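PDB 3PU5: extracellular solute-binding protein from Bordetella parapertussis, which probably binds a small solute, perhaps a polyamine, outside the cytoplasmic membrane and delivers it to an ABC transporter for import. Local coordinates for residues Y108-V113 / A237-P242. Numbering follows the deposited sequence.
Sequences YDYSSV and AVSSGP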
ATOM      1  N   TYR A 108       1.931  -7.945   3.045  1.00  7.30           N
ATOM      2  CA  TYR A 108       3.198  -8.571   2.666  1.00  7.53           C
ATOM      3  C   TYR A 108       4.141  -7.649   1.896  1.00  9.15           C
ATOM      4  O   TYR A 108       5.212  -8.069   1.463  1.00  9.28           O
ATOM      5  CB  TYR A 108       3.006  -9.924   1.958  1.00  8.11           C
ATOM      6  CG  TYR A 108       2.327  -9.935   0.593  1.00  8.35           C
ATOM      7  CD1 TYR A 108       3.081  -9.985  -0.585  1.00  9.37           C
ATOM      8  CD2 TYR A 108       0.937  -9.997   0.483  1.00  8.39           C
ATOM      9  CE1 TYR A 108       2.459 -10.058  -1.843  1.00 10.45           C
ATOM     10  CE2 TYR A 108       0.307 -10.064  -0.765  1.00  8.46           C
ATOM     11  CZ  TYR A 108       1.073 -10.095  -1.918  1.00 10.90           C
ATOM     12  OH  TYR A 108       0.447 -10.168  -3.141  1.00 11.68           O
ATOM     13  N   ASP A 109       3.716  -6.400   1.724  1.00  7.92           N
ATOM     14  CA  ASP A 109       4.615  -5.295   1.394  1.00  9.87           C
ATOM     15  C   ASP A 109       3.869  -4.005   1.730  1.00  9.83           C
ATOM     16  O   ASP A 109       2.670  -4.033   1.993  1.00 10.41           O
ATOM     17  CB  ASP A 109       5.085  -5.340  -0.080  1.00  9.59           C
ATOM     18  CG  ASP A 109       3.987  -4.966  -1.080  1.00 11.61           C
ATOM     19  OD1 ASP A 109       3.513  -3.813  -1.041  1.00 14.05           O
ATOM     20  OD2 ASP A 109       3.617  -5.812  -1.925  1.00 11.63           O
ATOM     21  N   TYR A 110       4.570  -2.882   1.763  1.00 10.45           N
ATOM     22  CA  TYR A 110       3.871  -1.606   1.883  1.00 12.10           C
ATOM     23  C   TYR A 110       4.448  -0.574   0.906  1.00 10.99           C
ATOM     24  O   TYR A 110       5.662  -0.495   0.715  1.00 10.90           O
ATOM     25  CB  TYR A 110       3.816  -1.103   3.351  1.00  8.48           C
ATOM     26  CG  TYR A 110       5.148  -0.728   3.971  1.00 12.25           C
ATOM     27  CD1 TYR A 110       5.682   0.538   3.789  1.00 10.89           C
ATOM     28  CD2 TYR A 110       5.868  -1.639   4.751  1.00 10.52           C
ATOM     29  CE1 TYR A 110       6.894   0.888   4.350  1.00 12.21           C
ATOM     30  CE2 TYR A 110       7.091  -1.294   5.309  1.00 10.31           C
ATOM     31  CZ  TYR A 110       7.599  -0.032   5.101  1.00 12.14           C
ATOM     32  OH  TYR A 110       8.811   0.333   5.643  1.00 13.86           O
ATOM     33  N   SER A 111       3.564   0.158   0.237  1.00 10.85           N
ATOM     34  CA  SER A 111       3.968   1.336  -0.531  1.00 10.38           C
ATOM     35  C   SER A 111       3.431   2.555   0.194  1.00  9.90           C
ATOM     36  O   SER A 111       2.367   2.480   0.819  1.00  8.81           O
ATOM     37  CB  SER A 111       3.453   1.278  -1.975  1.00 13.13           C
ATOM     38  OG  SER A 111       2.042   1.344  -2.019  1.00 16.60           O
ATOM     39  N   SER A 112       4.166   3.667   0.132  1.00  9.54           N
ATOM     40  CA  SER A 112       3.919   4.795   1.028  1.00  8.61           C
ATOM     41  C   SER A 112       3.645   6.105   0.308  1.00  9.06           C
ATOM     42  O   SER A 112       4.445   6.540  -0.527  1.00  8.36           O
ATOM     43  CB  SER A 112       5.121   5.004   1.962  1.00  8.84           C
ATOM     44  OG  SER A 112       5.407   3.825   2.673  1.00  8.66           O
ATOM     45  N   VAL A 113       2.527   6.738   0.647  1.00  8.86           N
ATOM     46  CA  VAL A 113       2.236   8.069   0.143  1.00  8.57           C
ATOM     47  C   VAL A 113       2.938   9.118   0.997  1.00  9.80           C
ATOM     48  O   VAL A 113       2.733   9.190   2.216  1.00  8.72           O
ATOM     49  CB  VAL A 113       0.728   8.363   0.098  1.00  8.97           C
ATOM     50  CG1 VAL A 113       0.483   9.768  -0.469  1.00  7.49           C
ATOM     51  CG2 VAL A 113       0.012   7.314  -0.752  1.00  8.82           C
ATOM     52  N   ALA A 237       4.564   8.849   6.653  1.00 10.93           N
ATOM     53  CA  ALA A 237       3.926   8.547   5.376  1.00 10.91           C
ATOM     54  C   ALA A 237       2.720   7.617   5.605  1.00 12.00           C
ATOM     55  O   ALA A 237       2.654   6.896   6.604  1.00 11.57           O
ATOM     56  CB  ALA A 237       4.924   7.933   4.408  1.00  9.75           C
ATOM     57  N   VAL A 238       1.761   7.660   4.690  1.00 11.87           N
ATOM     58  CA  VAL A 238       0.551   6.858   4.807  1.00 11.81           C
ATOM     59  C   VAL A 238       0.674   5.694   3.856  1.00  9.09           C
ATOM     60  O   VAL A 238       0.734   5.886   2.641  1.00  8.54           O
ATOM     61  CB  VAL A 238      -0.676   7.652   4.406  1.00 14.42           C
ATOM     62  CG1 VAL A 238      -1.936   6.928   4.864  1.00 16.58           C
ATOM     63  CG2 VAL A 238      -0.587   9.037   4.985  1.00 19.00           C
ATOM     64  N   SER A 239       0.694   4.490   4.414  1.00 10.16           N
ATOM     65  CA  SER A 239       1.113   3.325   3.668  1.00 10.14           C
ATOM     66  C   SER A 239       0.021   2.294   3.571  1.00 11.33           C
ATOM     67  O   SER A 239      -0.816   2.164   4.462  1.00 11.90           O
ATOM     68  CB  SER A 239       2.344   2.716   4.318  1.00  9.63           C
ATOM     69  OG  SER A 239       3.371   3.686   4.414  1.00 10.85           O
ATOM     70  N   SER A 240       0.033   1.566   2.464  1.00  8.81           N
ATOM     71  CA  SER A 240      -0.940   0.523   2.234  1.00 11.63           C
ATOM     72  C   SER A 240      -0.221  -0.608   1.521  1.00 10.27           C
ATOM     73  O   SER A 240       0.869  -0.424   0.969  1.00 11.34           O
ATOM     74  CB  SER A 240      -2.087   1.048   1.368  1.00 11.26           C
ATOM     75  OG  SER A 240      -2.729   2.159   1.972  1.00 14.14           O
ATOM     76  N   GLY A 241      -0.836  -1.777   1.504  1.00 10.21           N
ATOM     77  CA  GLY A 241      -0.229  -2.899   0.823  1.00  9.61           C
ATOM     78  C   GLY A 241      -1.192  -4.053   0.679  1.00  9.43           C
ATOM     79  O   GLY A 241      -2.253  -4.069   1.304  1.00  8.57           O
ATOM     80  N   PRO A 242      -0.812  -5.037  -0.143  1.00  9.05           N
ATOM     81  CA  PRO A 242      -1.647  -6.219  -0.362  1.00  9.78           C
ATOM     82  C   PRO A 242      -1.572  -7.142   0.850  1.00  8.48           C
ATOM     83  O   PRO A 242      -0.610  -7.094   1.616  1.00  7.97           O
ATOM     84  CB  PRO A 242      -1.019  -6.872  -1.598  1.00 10.60           C
ATOM     85  CG  PRO A 242       0.435  -6.440  -1.574  1.00 11.21           C
ATOM     86  CD  PRO A 242       0.455  -5.073  -0.902  1.00  9.61           C
TER
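Two antiparallel strands, S111-V113 and V238-S240, run side by side through the middle of the chain where Y108-V113 lies against A237-P242, consistent with the strands that connect the two lobes in periplasmic binding proteins. S111 forms a hydrogen-bonded pair with S240, and V113 another with V238. S111 N gives to S240 O at 2.9 Å and V113 N to V238 O at 2.8 Å, the latter donor standing above the carbonyl plane; S240 N and V238 N return bonds to S111 O and V113 O, respectively. Between them, the non-hydrogen-bonded pair S112 and S239 is joined through its side chains. Each OG is anti to its own carbonyl carbon (chi1 -56° in both), and S112 OG and S239 OG share a 2.7 Å hydrogen bond that either could donate, with S112 OG in the plane of the Y110 ring at its edge. Beyond S240 regular pairing gives way: the CA of G241 approaches D109 O at 3.3 Å in a CA-H...O contact, and Y108 N bonds to P242 O at 3.0 Å. The P242 ring touches two side chains, Y108 and D109. Its CG lies over one face of the Y108 ring, 3.9 Å from the centroid and offset toward the rim, a CH-pi contact; the D109 side chain crosses the proline at about a right angle, OD1 3.3 Å from P242 CD. F17 of helix 15-33 touches Y108, D109 and P242, while Y110 meets the F97 ring and bonds through OH to P295 O. At the other end, V113 packs on V159 and V238 on M162 of helix 156-167. W213 of strand 209-213 touches S111 and V113.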